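Local coordinates for lipoprotein (Streptococcus pneumoniae, PDB 3CX3), which binds zinc at a site between its two lobes and, as a surface lipoprotein, probably delivers it to an ABC transporter, at residues E26-N32 with T149-A154; G42-F46 with I204-Q208. One frame throughout, in Å; residues are numbered along the deposited sequence.

Interaction 1. Residues E26-N32 with T149-A154; sequences EVSGDLN and TYQKNA
Where helix 18-28 ends, the main chain of V27 meets the flank of helix 147-173, its CA lying 4.8 Å from that of N153. The N153 amide lies beside the last turn of the helix, and its ND2 gives a weak, bent hydrogen bond to V27 O (2.8 Å). The same carbonyl also receives the CA-H of Y150, almost straight, and lies at the edge of the Y150 ring. V27 itself crosses the tyrosine at about a right angle. With CG1 anti to the backbone N (chi1 168°), that methyl packs 3.7 Å from Y150 CD2 while CG2 faces the A154 methyl. Beyond the helix end, in the loop, L31 CD1 and T149 CG2 meet tip to tip at 3.8 Å. N32 comes to the phenol from the opposite direction, its amide nearly coplanar with the ring, and ND2 donates to Y150 OH over 3.3 Å. That amide is held in turn by S28 OG, which also accepts from ND2 (2.9 Å), and by M11 N, bonded to OD1. D143 is the stronger partner of the phenol. G29, with positive phi, is the first residue to leave the helix, and the contact is a helix C-terminus packed against a long helix in a zinc-uptake component A family protein.

Interaction 2. Residues G42-F46 with I204-Q208; sequences GIHSF and ISPEQ. With ZN (zinc ion), chain E.
The H44 imidazole packs against I204, S205 and P206 beside the zinc site, which lies between the lobes of a cluster A-1 type solute-binding protein. Its NE2 binds the zinc ion at 2.0 Å, and H120, H184 and E259 complete the four-residue site. S205 CA lies over one face of the H44 ring, offset toward its rim, 3.8 Å from the centroid in a CH-pi contact, and S205 CB comes within 3.3 Å of H44 ND1. P206 crosses the histidine at about a right angle, bringing CD to 3.5 Å from H44 CD2, while I204 O approaches CE1 obliquely. With CG anti to the carbonyl carbon (chi1 -70°), the imidazole extends toward this loop, and the metal bond and these neighbours probably limit its rotation. The zinc probably makes the ring C-H groups more polar, which would suit the approach of the carbonyl oxygen to CE1.

Each loop is also braced from within. S45 N bonds to G42 O, and residues 205-208 form a type I turn closed by Q208 N to S205 O. The Q208 side chain folds back across the open end of the turn, where OE1 accepts from S205 N at 2.7 Å. Farther from the metal, S45 CB and E207 CG approach loosely. A water bridges the loops, 2.7 Å from S205 OG and donating a weak, longer hydrogen bond to H44 O.

How the interactions relate
From the N terminus, the chain runs through helix 18-28 into interaction 1, then through strand 33-36 to the 42-46 loop of interaction 2. Helix 147-173 follows much later and closes the first loop, of 116 intervening residues, when its 149-154 part returns to 26-32. The chain then enters the second parallel sheet, and 204-208, after strand 198-200, closes a loop of 157 residues on 42-46. The two closures therefore cross. Interaction 1 ties the N-terminal lobe to the start of the long linking helix, whereas interaction 2 joins loops of the two lobes beside the zinc. Their centres are 30 Å apart, on opposite sides of the chain's centre.

Interaction 1. Residues E26-N32 with T149-A154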
loop_
_atom_site.group_PDB
_atom_site.type_symbol
_atom_site.label_atom_id
_atom_site.label_comp_id
_atom_site.label_asym_id
_atom_site.label_seq_id
_atom_site.Cartn_x
_atom_site.Cartn_y
_atom_site.Cartn_z
ATOM N N GLU A 26 -12.519 6.335 -4.483
ATOM C CA GLU A 26 -12.858 7.411 -3.554
ATOM C C GLU A 26 -12.802 8.775 -4.229
ATOM O O GLU A 26 -13.585 9.661 -3.883
ATOM C CB GLU A 26 -11.984 7.369 -2.303
ATOM C CG GLU A 26 -12.772 7.016 -1.058
ATOM C CD GLU A 26 -12.158 5.892 -0.243
ATOM O OE1 GLU A 26 -11.669 6.167 0.869
ATOM O OE2 GLU A 26 -12.186 4.730 -0.705
ATOM N N VAL A 27 -11.901 8.935 -5.198
ATOM C CA VAL A 27 -11.778 10.203 -5.903
ATOM C C VAL A 27 -12.902 10.394 -6.918
ATOM O O VAL A 27 -13.318 11.523 -7.178
ATOM C CB VAL A 27 -10.375 10.388 -6.551
ATOM C CG1 VAL A 27 -10.360 11.561 -7.528
ATOM C CG2 VAL A 27 -9.302 10.600 -5.462
ATOM N N SER A 28 -13.395 9.287 -7.471
ATOM C CA SER A 28 -14.418 9.322 -8.517
ATOM C C SER A 28 -15.861 9.351 -7.978
ATOM O O SER A 28 -16.781 9.826 -8.662
ATOM C CB SER A 28 -14.228 8.144 -9.478
ATOM O OG SER A 28 -13.145 8.383 -10.365
ATOM N N GLY A 29 -16.046 8.851 -6.756
ATOM C CA GLY A 29 -17.366 8.748 -6.144
ATOM C C GLY A 29 -18.233 7.718 -6.852
ATOM O O GLY A 29 -18.139 6.517 -6.566
ATOM N N ASP A 30 -19.057 8.199 -7.785
ATOM C CA ASP A 30 -19.993 7.363 -8.541
ATOM C C ASP A 30 -19.834 7.517 -10.059
ATOM O O ASP A 30 -20.638 6.995 -10.833
ATOM C CB ASP A 30 -21.438 7.687 -8.127
ATOM C CG ASP A 30 -21.783 9.178 -8.252
ATOM O OD1 ASP A 30 -20.929 9.986 -8.691
ATOM O OD2 ASP A 30 -22.927 9.541 -7.899
ATOM N N LEU A 31 -18.783 8.219 -10.468
ATOM C CA LEU A 31 -18.615 8.657 -11.854
ATOM C C LEU A 31 -18.159 7.640 -12.893
ATOM O O LEU A 31 -18.742 7.565 -13.977
ATOM C CB LEU A 31 -17.668 9.843 -11.906
ATOM C CG LEU A 31 -18.278 11.185 -11.556
ATOM C CD1 LEU A 31 -17.197 12.216 -11.737
ATOM C CD2 LEU A 31 -19.483 11.479 -12.441
ATOM N N ASN A 32 -17.111 6.884 -12.587
ATOM C CA ASN A 32 -16.464 6.079 -13.609
ATOM C C ASN A 32 -16.581 4.572 -13.385
ATOM O O ASN A 32 -16.979 4.129 -12.314
ATOM C CB ASN A 32 -14.998 6.510 -13.747
ATOM C CG ASN A 32 -14.837 8.016 -13.961
ATOM O OD1 ASN A 32 -15.013 8.521 -15.068
ATOM N ND2 ASN A 32 -14.483 8.734 -12.899
ATOM N N THR A 149 -15.679 17.267 -8.984
ATOM C CA THR A 149 -15.965 16.052 -8.235
ATOM C C THR A 149 -14.696 15.419 -7.676
ATOM O O THR A 149 -14.687 14.964 -6.525
ATOM C CB THR A 149 -16.762 15.051 -9.092
ATOM O OG1 THR A 149 -17.987 15.667 -9.514
ATOM C CG2 THR A 149 -17.087 13.771 -8.304
ATOM N N TYR A 150 -13.624 15.428 -8.478
ATOM C CA TYR A 150 -12.354 14.818 -8.111
ATOM C C TYR A 150 -11.674 15.591 -7.005
ATOM O O TYR A 150 -11.285 15.006 -5.989
ATOM C CB TYR A 150 -11.401 14.694 -9.314
ATOM C CG TYR A 150 -11.930 13.888 -10.487
ATOM C CD1 TYR A 150 -11.855 14.388 -11.785
ATOM C CD2 TYR A 150 -12.514 12.639 -10.298
ATOM C CE1 TYR A 150 -12.347 13.672 -12.855
ATOM C CE2 TYR A 150 -13.021 11.912 -11.371
ATOM C CZ TYR A 150 -12.928 12.434 -12.639
ATOM O OH TYR A 150 -13.413 11.712 -13.698
ATOM N N GLN A 151 -11.529 16.900 -7.194
ATOM C CA GLN A 151 -10.825 17.734 -6.221
ATOM C C GLN A 151 -11.490 17.779 -4.831
ATOM O O GLN A 151 -10.802 17.990 -3.823
ATOM C CB GLN A 151 -10.609 19.149 -6.763
ATOM C CG GLN A 151 -9.815 19.213 -8.067
ATOM C CD GLN A 151 -8.415 18.618 -7.969
ATOM O OE1 GLN A 151 -7.651 18.950 -7.070
ATOM N NE2 GLN A 151 -8.071 17.747 -8.910
ATOM N N LYS A 152 -12.805 17.572 -4.770
ATOM C CA LYS A 152 -13.496 17.567 -3.475
ATOM C C LYS A 152 -13.518 16.171 -2.811
ATOM O O LYS A 152 -13.399 16.050 -1.585
ATOM C CB LYS A 152 -14.893 18.213 -3.569
ATOM C CG LYS A 152 -15.533 18.529 -2.196
ATOM C CD LYS A 152 -16.156 19.952 -2.113
ATOM C CE LYS A 152 -15.265 20.972 -1.368
ATOM N NZ LYS A 152 -13.858 21.020 -1.877
ATOM N N ASN A 153 -13.643 15.123 -3.620
ATOM C CA ASN A 153 -13.488 13.765 -3.115
ATOM C C ASN A 153 -12.117 13.536 -2.487
ATOM O O ASN A 153 -12.018 13.062 -1.348
ATOM C CB ASN A 153 -13.747 12.750 -4.219
ATOM C CG ASN A 153 -15.204 12.653 -4.574
ATOM O OD1 ASN A 153 -16.033 13.331 -3.987
ATOM N ND2 ASN A 153 -15.527 11.809 -5.538
ATOM N N ALA A 154 -11.072 13.883 -3.237
ATOM C CA ALA A 154 -9.700 13.921 -2.724
ATOM C C ALA A 154 -9.556 14.795 -1.477
ATOM O O ALA A 154 -8.866 14.419 -0.528
ATOM C CB ALA A 154 -8.768 14.406 -3.800
#

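Interaction 2. Residues G42-F46 with I204-Q208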
loop_
_atom_site.group_PDB
_atom_site.type_symbol
_atom_site.label_atom_id
_atom_site.label_comp_id
_atom_site.label_asym_id
_atom_site.label_seq_id
_atom_site.Cartn_x
_atom_site.Cartn_y
_atom_site.Cartn_z
ATOM N N GLY A 42 -0.099 -11.168 -5.841
ATOM C CA GLY A 42 0.758 -10.395 -4.921
ATOM C C GLY A 42 1.625 -9.358 -5.608
ATOM O O GLY A 42 2.566 -9.707 -6.329
ATOM N N ILE A 43 1.321 -8.084 -5.342
ATOM C CA ILE A 43 1.787 -6.936 -6.142
ATOM C C ILE A 43 3.291 -6.889 -6.441
ATOM O O ILE A 43 3.692 -6.373 -7.490
ATOM C CB ILE A 43 1.319 -5.552 -5.521
ATOM C CG1 ILE A 43 1.648 -4.379 -6.448
ATOM C CG2 ILE A 43 1.940 -5.307 -4.131
ATOM C CD1 ILE A 43 0.857 -4.330 -7.732
ATOM N N HIS A 44 4.094 -7.385 -5.490
ATOM C CA HIS A 44 5.553 -7.409 -5.571
ATOM C C HIS A 44 6.099 -8.382 -6.646
ATOM O O HIS A 44 7.028 -8.051 -7.386
ATOM C CB HIS A 44 6.145 -7.731 -4.191
ATOM C CG HIS A 44 5.981 -6.631 -3.176
ATOM N ND1 HIS A 44 6.878 -5.592 -3.041
ATOM C CD2 HIS A 44 5.038 -6.426 -2.227
ATOM C CE1 HIS A 44 6.485 -4.786 -2.072
ATOM N NE2 HIS A 44 5.368 -5.267 -1.564
ATOM N N SER A 45 5.510 -9.572 -6.734
ATOM C CA SER A 45 5.972 -10.603 -7.681
ATOM C C SER A 45 5.078 -10.741 -8.930
ATOM O O SER A 45 5.363 -11.553 -9.810
ATOM C CB SER A 45 6.069 -11.949 -6.967
ATOM O OG SER A 45 4.770 -12.375 -6.578
ATOM N N PHE A 46 4.004 -9.953 -8.992
ATOM C CA PHE A 46 2.965 -10.117 -10.002
ATOM C C PHE A 46 3.410 -9.624 -11.373
ATOM O O PHE A 46 4.014 -8.559 -11.492
ATOM C CB PHE A 46 1.701 -9.364 -9.568
ATOM C CG PHE A 46 0.602 -9.369 -10.598
ATOM C CD1 PHE A 46 -0.303 -10.442 -10.675
ATOM C CD2 PHE A 46 0.461 -8.310 -11.495
ATOM C CE1 PHE A 46 -1.326 -10.444 -11.639
ATOM C CE2 PHE A 46 -0.560 -8.313 -12.456
ATOM C CZ PHE A 46 -1.449 -9.384 -12.528
ATOM N N ILE A 204 11.737 -5.325 1.318
ATOM C CA ILE A 204 10.539 -4.588 0.857
ATOM C C ILE A 204 9.511 -5.479 0.140
ATOM O O ILE A 204 8.320 -5.199 0.178
ATOM C CB ILE A 204 10.826 -3.247 0.087
ATOM C CG1 ILE A 204 10.599 -3.384 -1.423
ATOM C CG2 ILE A 204 12.183 -2.651 0.481
ATOM C CD1 ILE A 204 11.868 -3.450 -2.276
ATOM N N SER A 205 9.978 -6.538 -0.519
ATOM C CA SER A 205 9.082 -7.522 -1.131
ATOM C C SER A 205 9.129 -8.853 -0.367
ATOM O O SER A 205 10.181 -9.228 0.154
ATOM C CB SER A 205 9.407 -7.686 -2.611
ATOM O OG SER A 205 9.766 -9.008 -2.925
ATOM N N PRO A 206 7.977 -9.546 -0.254
ATOM C CA PRO A 206 7.857 -10.768 0.536
ATOM C C PRO A 206 8.766 -11.901 0.087
ATOM O O PRO A 206 9.030 -12.817 0.866
ATOM C CB PRO A 206 6.397 -11.176 0.314
ATOM C CG PRO A 206 5.705 -9.905 0.008
ATOM C CD PRO A 206 6.678 -9.185 -0.855
ATOM N N GLU A 207 9.236 -11.857 -1.154
ATOM C CA GLU A 207 10.127 -12.895 -1.642
ATOM C C GLU A 207 11.605 -12.641 -1.317
ATOM O O GLU A 207 12.463 -13.462 -1.643
ATOM C CB GLU A 207 9.882 -13.173 -3.139
ATOM C CG GLU A 207 8.359 -13.256 -3.592
ATOM C CD GLU A 207 7.422 -14.138 -2.704
ATOM O OE1 GLU A 207 6.506 -14.783 -3.268
ATOM O OE2 GLU A 207 7.571 -14.177 -1.455
ATOM N N GLN A 208 11.910 -11.528 -0.650
ATOM C CA GLN A 208 13.234 -11.377 -0.051
ATOM C C GLN A 208 13.210 -11.930 1.376
ATOM O O GLN A 208 13.191 -11.176 2.350
ATOM C CB GLN A 208 13.738 -9.929 -0.083
ATOM C CG GLN A 208 13.986 -9.348 -1.455
ATOM C CD GLN A 208 13.398 -7.967 -1.559
ATOM O OE1 GLN A 208 12.186 -7.815 -1.536
ATOM N NE2 GLN A 208 14.243 -6.948 -1.661
HETATM ZN ZN ZN E . 4.858 -4.853 0.320
HETATM O O HOH W 1 9.505 -9.577 -5.569
#